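Local coordinates for Rv3651-like N-terminal domain-containing protein (Mycobacterium tuberculosis, PDB 4Q6U) that is of unknown biochemical function but is a triple sensor-domain protein, built from a GAF-like domain followed by two PAS-like domains, and probably takes part in signal sensing, at residues 16-21 with 53-58; 75-80 with 100-105; 146-151 with 159-164. All blocks are in the same frame, centred on the assembly; numbering follows the deposited sequence.

Contact 1 (16-21 with 53-58)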
loop_
_atom_site.group_PDB
_atom_site.type_symbol
_atom_site.label_atom_id
_atom_site.label_comp_id
_atom_site.label_asym_id
_atom_site.label_seq_id
_atom_site.Cartn_x
_atom_site.Cartn_y
_atom_site.Cartn_z
ATOM N N VAL B 16 -15.823 25.121 1.888
ATOM C CA VAL B 16 -16.071 25.056 0.457
ATOM C C VAL B 16 -14.850 25.508 -0.340
ATOM O O VAL B 16 -14.376 26.615 -0.163
ATOM C CB VAL B 16 -17.282 25.927 0.073
ATOM C CG1 VAL B 16 -17.354 26.116 -1.430
ATOM C CG2 VAL B 16 -18.564 25.308 0.615
ATOM N N GLU B 17 -14.349 24.635 -1.206
ATOM C CA GLU B 17 -13.264 24.981 -2.117
ATOM C C GLU B 17 -13.875 25.709 -3.310
ATOM O O GLU B 17 -14.846 25.234 -3.906
ATOM C CB GLU B 17 -12.496 23.724 -2.549
ATOM C CG GLU B 17 -11.074 23.968 -3.066
ATOM C CD GLU B 17 -11.021 24.099 -4.574
ATOM O OE1 GLU B 17 -12.061 24.427 -5.189
ATOM O OE2 GLU B 17 -9.943 23.865 -5.149
ATOM N N THR B 18 -13.318 26.869 -3.643
ATOM C CA THR B 18 -13.918 27.742 -4.646
ATOM C C THR B 18 -12.987 28.043 -5.821
ATOM O O THR B 18 -13.046 29.126 -6.399
ATOM C CB THR B 18 -14.357 29.088 -4.022
ATOM O OG1 THR B 18 -13.250 29.695 -3.341
ATOM C CG2 THR B 18 -15.496 28.876 -3.038
ATOM N N LEU B 19 -12.132 27.090 -6.176
ATOM C CA LEU B 19 -11.210 27.309 -7.286
ATOM C C LEU B 19 -11.697 26.639 -8.571
ATOM O O LEU B 19 -11.122 26.842 -9.640
ATOM C CB LEU B 19 -9.807 26.814 -6.921
ATOM C CG LEU B 19 -9.061 27.709 -5.927
ATOM C CD1 LEU B 19 -7.802 27.045 -5.418
ATOM C CD2 LEU B 19 -8.732 29.057 -6.560
ATOM N N GLY B 20 -12.759 25.845 -8.463
ATOM C CA GLY B 20 -13.362 25.221 -9.627
ATOM C C GLY B 20 -14.463 26.083 -10.225
ATOM O O GLY B 20 -14.655 27.227 -9.817
ATOM N N ASP B 21 -15.190 25.537 -11.195
ATOM C CA ASP B 21 -16.282 26.270 -11.828
ATOM C C ASP B 21 -17.457 26.405 -10.865
ATOM O O ASP B 21 -18.140 27.430 -10.835
ATOM C CB ASP B 21 -16.723 25.576 -13.118
ATOM C CG ASP B 21 -15.637 25.575 -14.178
ATOM O OD1 ASP B 21 -15.066 26.656 -14.450
ATOM O OD2 ASP B 21 -15.350 24.492 -14.733
ATOM N N THR B 53 -25.567 32.358 -3.042
ATOM C CA THR B 53 -25.437 33.809 -3.134
ATOM C C THR B 53 -24.440 34.344 -2.106
ATOM O O THR B 53 -23.629 35.219 -2.414
ATOM C CB THR B 53 -26.809 34.495 -2.951
ATOM O OG1 THR B 53 -27.687 34.081 -4.005
ATOM C CG2 THR B 53 -26.670 36.008 -2.981
ATOM N N ALA B 54 -24.497 33.802 -0.893
ATOM C CA ALA B 54 -23.581 34.192 0.173
ATOM C C ALA B 54 -22.130 33.921 -0.209
ATOM O O ALA B 54 -21.252 34.756 0.005
ATOM C CB ALA B 54 -23.923 33.462 1.462
ATOM N N ILE B 55 -21.884 32.740 -0.763
ATOM C CA ILE B 55 -20.535 32.354 -1.168
ATOM C C ILE B 55 -20.066 33.240 -2.324
ATOM O O ILE B 55 -18.939 33.737 -2.321
ATOM C CB ILE B 55 -20.472 30.863 -1.579
ATOM C CG1 ILE B 55 -20.802 29.963 -0.385
ATOM C CG2 ILE B 55 -19.095 30.500 -2.141
ATOM C CD1 ILE B 55 -20.962 28.501 -0.750
ATOM N N ALA B 56 -20.951 33.446 -3.297
ATOM C CA ALA B 56 -20.628 34.227 -4.484
ATOM C C ALA B 56 -20.215 35.650 -4.120
ATOM O O ALA B 56 -19.267 36.194 -4.694
ATOM C CB ALA B 56 -21.814 34.245 -5.443
ATOM N N GLU B 57 -20.932 36.244 -3.165
ATOM C CA GLU B 57 -20.624 37.592 -2.686
ATOM C C GLU B 57 -19.295 37.630 -1.920
ATOM O O GLU B 57 -18.526 38.587 -2.037
ATOM C CB GLU B 57 -21.760 38.116 -1.804
ATOM N N THR B 58 -19.026 36.586 -1.141
ATOM C CA THR B 58 -17.780 36.500 -0.386
ATOM C C THR B 58 -16.594 36.460 -1.334
ATOM O O THR B 58 -15.543 37.046 -1.058
ATOM C CB THR B 58 -17.752 35.258 0.522
ATOM O OG1 THR B 58 -18.788 35.368 1.502
ATOM C CG2 THR B 58 -16.408 35.130 1.230
#
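In the N-terminal, GAF-like domain, helix 48-61 lies on one face of the antiparallel sheet, and within 53-58 it is Ile-55 that meets Val-16 of strand 14-17 and Thr-18 of the turn after it. The isoleucine divides its two arms between them. Its CG1 stands beside the backbone N (chi1 -64°) and the chain runs on extended, which carries Ile-55 CD1 out to Val-16 CG2 at 4.2 Å. The other branch, Ile-55 CG2, meets Thr-18 CG2 at 4.0 Å, a methyl-to-methyl approach between side chains that run obliquely to each other. Thr-18 CG2 lies beside its own backbone N, anti to the carbonyl carbon, and so faces the helix. Val-93 of strand 88-97 also packs on Ile-55.

Glu-17, which takes no part in the contact with the helix, braces the turn. Leu-19 N gives a nearly straight bond to Glu-17 OE1 at 2.8 Å (166° at the hydrogen), arriving from above the carboxylate plane, while OE2 forms a salt bridge with Arg-194 of strand 186-198 in the middle domain. One carboxylate thus fastens the turn and links two domains.

On the helix, Thr-58 OG1 donates back to Ala-54 O at 2.9 Å. Its own amide N reaches the same oxygen from the opposite face of the carbonyl plane, so one acceptor serves two donors of a single residue. The hydroxyl is also hydrogen-bonded to Thr-78 OG1 of strand 74-82. Aliphatic side chains of a helix seated on an antiparallel sheet in this way are typical of the alpha/beta layering of GAF-like domains.

Contact 2 (75-80 with 100-105)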
loop_
_atom_site.group_PDB
_atom_site.type_symbol
_atom_site.label_atom_id
_atom_site.label_comp_id
_atom_site.label_asym_id
_atom_site.label_seq_id
_atom_site.Cartn_x
_atom_site.Cartn_y
_atom_site.Cartn_z
ATOM N N VAL B 75 -29.772 32.961 9.230
ATOM C CA VAL B 75 -28.620 33.784 8.883
ATOM C C VAL B 75 -27.535 32.899 8.291
ATOM O O VAL B 75 -27.302 31.787 8.774
ATOM C CB VAL B 75 -28.056 34.536 10.102
ATOM N N ILE B 76 -26.896 33.384 7.231
ATOM C CA ILE B 76 -25.787 32.678 6.611
ATOM C C ILE B 76 -24.509 33.438 6.920
ATOM O O ILE B 76 -24.437 34.651 6.729
ATOM C CB ILE B 76 -25.967 32.545 5.083
ATOM C CG1 ILE B 76 -27.351 31.974 4.755
ATOM C CG2 ILE B 76 -24.858 31.702 4.476
ATOM C CD1 ILE B 76 -27.606 31.775 3.275
ATOM N N ARG B 77 -23.499 32.737 7.417
ATOM C CA ARG B 77 -22.248 33.414 7.731
ATOM C C ARG B 77 -21.124 32.809 6.922
ATOM O O ARG B 77 -21.002 31.591 6.822
ATOM C CB ARG B 77 -21.957 33.344 9.226
ATOM C CG ARG B 77 -23.115 33.854 10.070
ATOM C CD ARG B 77 -22.723 33.977 11.521
ATOM N NE ARG B 77 -21.466 34.703 11.669
ATOM C CZ ARG B 77 -21.155 35.440 12.729
ATOM N NH1 ARG B 77 -22.020 35.554 13.732
ATOM N NH2 ARG B 77 -19.987 36.069 12.781
ATOM N N THR B 78 -20.327 33.674 6.308
ATOM C CA THR B 78 -19.229 33.215 5.482
ATOM C C THR B 78 -17.897 33.827 5.917
ATOM O O THR B 78 -17.821 34.990 6.313
ATOM C CB THR B 78 -19.471 33.537 3.995
ATOM O OG1 THR B 78 -19.792 34.925 3.843
ATOM C CG2 THR B 78 -20.609 32.696 3.437
ATOM N N GLU B 79 -16.857 33.004 5.833
ATOM C CA GLU B 79 -15.496 33.380 6.172
ATOM C C GLU B 79 -14.605 33.039 4.995
ATOM O O GLU B 79 -14.487 31.866 4.631
ATOM C CB GLU B 79 -15.016 32.638 7.424
ATOM C CG GLU B 79 -15.761 33.000 8.688
ATOM C CD GLU B 79 -15.550 34.440 9.086
ATOM O OE1 GLU B 79 -14.443 34.961 8.863
ATOM O OE2 GLU B 79 -16.497 35.052 9.607
ATOM N N PRO B 80 -13.989 34.057 4.381
ATOM C CA PRO B 80 -13.063 33.810 3.275
ATOM C C PRO B 80 -11.816 33.071 3.752
ATOM O O PRO B 80 -11.385 33.268 4.889
ATOM C CB PRO B 80 -12.712 35.228 2.795
ATOM C CG PRO B 80 -12.870 36.062 4.000
ATOM C CD PRO B 80 -14.094 35.498 4.680
ATOM N N ALA B 100 -29.112 32.314 16.875
ATOM C CA ALA B 100 -28.305 31.163 17.249
ATOM C C ALA B 100 -26.827 31.525 17.177
ATOM O O ALA B 100 -26.426 32.381 16.386
ATOM C CB ALA B 100 -28.616 29.969 16.352
ATOM N N GLU B 101 -26.024 30.886 18.021
ATOM C CA GLU B 101 -24.589 31.108 18.019
ATOM C C GLU B 101 -23.888 29.937 17.331
ATOM O O GLU B 101 -24.083 28.780 17.710
ATOM C CB GLU B 101 -24.068 31.293 19.447
ATOM N N PRO B 102 -23.089 30.237 16.298
ATOM C CA PRO B 102 -22.350 29.220 15.542
ATOM C C PRO B 102 -21.313 28.497 16.399
ATOM O O PRO B 102 -20.816 29.076 17.362
ATOM C CB PRO B 102 -21.674 30.033 14.432
ATOM C CG PRO B 102 -22.522 31.257 14.294
ATOM C CD PRO B 102 -22.966 31.571 15.687
ATOM N N PRO B 103 -20.989 27.243 16.048
ATOM C CA PRO B 103 -19.980 26.459 16.763
ATOM C C PRO B 103 -18.584 27.019 16.543
ATOM O O PRO B 103 -18.401 27.841 15.644
ATOM C CB PRO B 103 -20.106 25.075 16.130
ATOM C CG PRO B 103 -20.541 25.371 14.732
ATOM C CD PRO B 103 -21.497 26.524 14.867
ATOM N N ASP B 104 -17.619 26.579 17.345
ATOM C CA ASP B 104 -16.227 26.942 17.114
ATOM C C ASP B 104 -15.864 26.624 15.665
ATOM O O ASP B 104 -16.289 25.608 15.117
ATOM C CB ASP B 104 -15.299 26.206 18.087
ATOM C CG ASP B 104 -15.518 26.626 19.534
ATOM O OD1 ASP B 104 -15.983 27.763 19.768
ATOM O OD2 ASP B 104 -15.214 25.819 20.439
ATOM N N ARG B 105 -15.113 27.516 15.036
ATOM C CA ARG B 105 -14.796 27.364 13.627
ATOM C C ARG B 105 -13.435 26.705 13.451
ATOM O O ARG B 105 -12.427 27.224 13.936
ATOM C CB ARG B 105 -14.824 28.724 12.915
ATOM C CG ARG B 105 -14.658 28.626 11.410
ATOM C CD ARG B 105 -14.849 29.965 10.728
ATOM N NE ARG B 105 -13.908 30.972 11.212
ATOM C CZ ARG B 105 -12.673 31.123 10.750
ATOM N NH1 ARG B 105 -12.216 30.324 9.790
ATOM N NH2 ARG B 105 -11.894 32.070 11.256
#
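Glu-79 lays its methylene stem over one face of the Arg-105 guanidinium. Its CG comes within 3.7 Å of Arg-105 NE and 3.8 Å of Arg-105 CD, and its CB also stands above the guanidinium plane, offset toward the rim. The glutamate chain bends at chi2 (-65°); the carboxylate and guanidinium planes lie 24° apart. The charges attract without forming a salt bridge: Glu-79 OE1 is 4.5 Å from Arg-105 NH2 and well out of its plane, so no N-H points at it. Each polar end is engaged with another residue, Glu-79 OE1 with Ser-64 OG and Arg-105 NH1 with Gln-92 OE1, and the overlap itself is therefore mostly a matter of carbon against a flat cation.

Two residues earlier in the strand, Arg-77 makes the second touch. Its CD meets Pro-102 CG at 3.9 Å, the aliphatic chain crossing the proline ring at about a right angle. A bend at chi3 (49°) turns the guanidinium off the line of the chain, and it approaches the ring obliquely. Pro-102 also leans on Trp-94 and Trp-13, while Trp-13 touches Glu-79 and Arg-105 as well.

Ile-76 and Thr-78, alternating with these residues, pack on helix 48-61. Strand 74-82 is thus packed on both faces, by the helix on one and by the irregular segment 100-105 on the other, in the antiparallel sheet of a GAF-like domain.

Contact 3 (146-151 with 159-164)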
loop_
_atom_site.group_PDB
_atom_site.type_symbol
_atom_site.label_atom_id
_atom_site.label_comp_id
_atom_site.label_asym_id
_atom_site.label_seq_id
_atom_site.Cartn_x
_atom_site.Cartn_y
_atom_site.Cartn_z
ATOM N N GLU B 146 9.612 19.819 2.886
ATOM C CA GLU B 146 9.334 20.382 4.210
ATOM C C GLU B 146 7.836 20.322 4.547
ATOM O O GLU B 146 7.440 20.478 5.705
ATOM C CB GLU B 146 9.840 21.841 4.305
ATOM C CG GLU B 146 11.364 21.975 4.127
ATOM C CD GLU B 146 11.876 23.407 4.250
ATOM O OE1 GLU B 146 12.102 24.041 3.198
ATOM O OE2 GLU B 146 12.080 23.891 5.388
ATOM N N ASP B 147 7.004 20.111 3.528
ATOM C CA ASP B 147 5.559 20.009 3.723
ATOM C C ASP B 147 5.113 18.540 3.791
ATOM O O ASP B 147 4.087 18.223 4.372
ATOM C CB ASP B 147 4.818 20.741 2.601
ATOM C CG ASP B 147 4.831 22.252 2.783
ATOM O OD1 ASP B 147 5.537 22.730 3.700
ATOM O OD2 ASP B 147 4.124 22.947 2.017
ATOM N N LEU B 148 5.886 17.654 3.183
ATOM C CA LEU B 148 5.607 16.224 3.266
ATOM C C LEU B 148 6.387 15.640 4.438
ATOM O O LEU B 148 7.474 16.114 4.757
ATOM C CB LEU B 148 5.982 15.533 1.958
ATOM C CG LEU B 148 5.194 16.004 0.733
ATOM C CD1 LEU B 148 5.725 15.345 -0.529
ATOM C CD2 LEU B 148 3.707 15.712 0.905
ATOM N N PRO B 149 5.829 14.621 5.109
ATOM C CA PRO B 149 6.605 14.044 6.204
ATOM C C PRO B 149 7.877 13.395 5.680
ATOM O O PRO B 149 7.942 13.063 4.494
ATOM C CB PRO B 149 5.663 12.989 6.788
ATOM C CG PRO B 149 4.308 13.438 6.391
ATOM C CD PRO B 149 4.455 14.084 5.056
ATOM N N ALA B 150 8.878 13.248 6.538
ATOM C CA ALA B 150 10.018 12.405 6.214
ATOM C C ALA B 150 9.619 10.976 6.548
ATOM O O ALA B 150 8.888 10.760 7.514
ATOM C CB ALA B 150 11.254 12.822 6.986
ATOM N N ARG B 151 10.062 10.032 5.718
ATOM C CA ARG B 151 9.924 8.586 5.972
ATOM C C ARG B 151 8.481 8.075 5.881
ATOM O O ARG B 151 8.187 7.203 5.057
ATOM C CB ARG B 151 10.540 8.236 7.343
ATOM C CG ARG B 151 10.241 6.835 7.892
ATOM C CD ARG B 151 10.901 5.708 7.097
ATOM N NE ARG B 151 12.357 5.823 6.970
ATOM C CZ ARG B 151 13.236 5.267 7.798
ATOM N NH1 ARG B 151 12.822 4.567 8.843
ATOM N NH2 ARG B 151 14.540 5.418 7.586
ATOM N N GLN B 159 0.100 10.413 -5.921
ATOM C CA GLN B 159 -0.554 11.417 -6.754
ATOM C C GLN B 159 -0.047 12.813 -6.449
ATOM O O GLN B 159 -0.015 13.666 -7.331
ATOM C CB GLN B 159 -2.071 11.368 -6.575
ATOM C CG GLN B 159 -2.768 10.489 -7.589
ATOM C CD GLN B 159 -2.235 9.079 -7.568
ATOM O OE1 GLN B 159 -2.249 8.417 -6.530
ATOM N NE2 GLN B 159 -1.742 8.612 -8.712
ATOM N N VAL B 160 0.348 13.054 -5.204
ATOM C CA VAL B 160 0.922 14.355 -4.858
ATOM C C VAL B 160 2.250 14.529 -5.578
ATOM O O VAL B 160 2.512 15.558 -6.197
ATOM C CB VAL B 160 1.140 14.516 -3.339
ATOM C CG1 VAL B 160 1.935 15.800 -3.039
ATOM C CG2 VAL B 160 -0.186 14.518 -2.600
ATOM N N LEU B 161 3.093 13.507 -5.494
ATOM C CA LEU B 161 4.389 13.558 -6.142
ATOM C C LEU B 161 4.222 13.635 -7.654
ATOM O O LEU B 161 4.947 14.354 -8.329
ATOM C CB LEU B 161 5.224 12.335 -5.745
ATOM C CG LEU B 161 5.507 12.183 -4.252
ATOM C CD1 LEU B 161 6.020 10.754 -3.908
ATOM C CD2 LEU B 161 6.505 13.230 -3.775
ATOM N N ALA B 162 3.257 12.888 -8.178
ATOM C CA ALA B 162 2.966 12.908 -9.606
ATOM C C ALA B 162 2.552 14.307 -10.031
ATOM O O ALA B 162 3.041 14.827 -11.031
ATOM C CB ALA B 162 1.863 11.902 -9.956
HETATM N N MSE B 163 1.647 14.899 -9.254
HETATM C CA MSE B 163 1.195 16.279 -9.458
HETATM C C MSE B 163 2.402 17.207 -9.610
HETATM O O MSE B 163 2.410 18.091 -10.462
HETATM C CB MSE B 163 0.291 16.714 -8.285
HETATM C CG MSE B 163 -0.298 18.135 -8.358
HETATM SE SE MSE B 163 -1.575 18.620 -6.913
HETATM C CE MSE B 163 -3.085 17.458 -7.402
ATOM N N ALA B 164 3.447 16.963 -8.823
ATOM C CA ALA B 164 4.590 17.870 -8.764
ATOM C C ALA B 164 5.628 17.739 -9.894
ATOM O O ALA B 164 6.234 18.738 -10.277
ATOM C CB ALA B 164 5.281 17.714 -7.423
#
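Leu-148 makes both apolar contacts, with Leu-161 and Val-160 of helix 157-165. Its CG lies beside the backbone N (chi1 -62°), and the forked end straddles these two successive helix residues. Leu-148 CD1 meets Leu-161 CD2 at 4.0 Å, the two leucines running obliquely to one another, and Leu-148 CD2 faces Val-160 CG1 at a looser 4.3 Å. Val-160 points its side chain at the loop from the start, whereas Leu-161 leaves the helix at an angle and reaches Leu-148 with the tip of one branch. All three are buried. Trp-113 and Trp-177 touch both Leu-148 and Val-160; they belong to the five-stranded antiparallel sheet of the middle domain, whose 2-1-5-4-3 strand order is that of a PAS fold, with the helix and its preceding loop packed against it. Leu-161 also touches Leu-254 of the C-terminal PAS-like domain and Leu-228 of the second subunit.

The polar bonds lie within the helix or run from the loop to residues outside the two segments. In the helix, the selenomethionine Met-163 donates its N to Gln-159 O at 2.8 Å, an ordinary helical bond from N of residue i+4 to O of residue i. In the loop, the Asp-147 carboxylate, next to Leu-148, is held at both oxygens, OD1 in a salt bridge with Arg-142 NE and OD2 by the indole N-H of Trp-113.

Overall arrangement
From the N terminus, the chain makes the first strands of the GAF-like sheet before helix 48-61 returns to close contact 1 after 31 intervening residues, tying the helix to the first strand. Strand 74-82 then opens contact 2, which closes once strand 88-97 has been laid down and puts 100-105 on strand 74-82. Contact 3 follows in the middle domain, where a short path joins loop 146-151 to helix 157-165. The three are in series, neither nested nor crossed. Contacts 1 and 2 have centres about 16 Å apart and touch through Ala-54 with Ile-76 and Thr-58 with Pro-80. Contact 3 stands apart, its centre about 28 Å from that of contact 1.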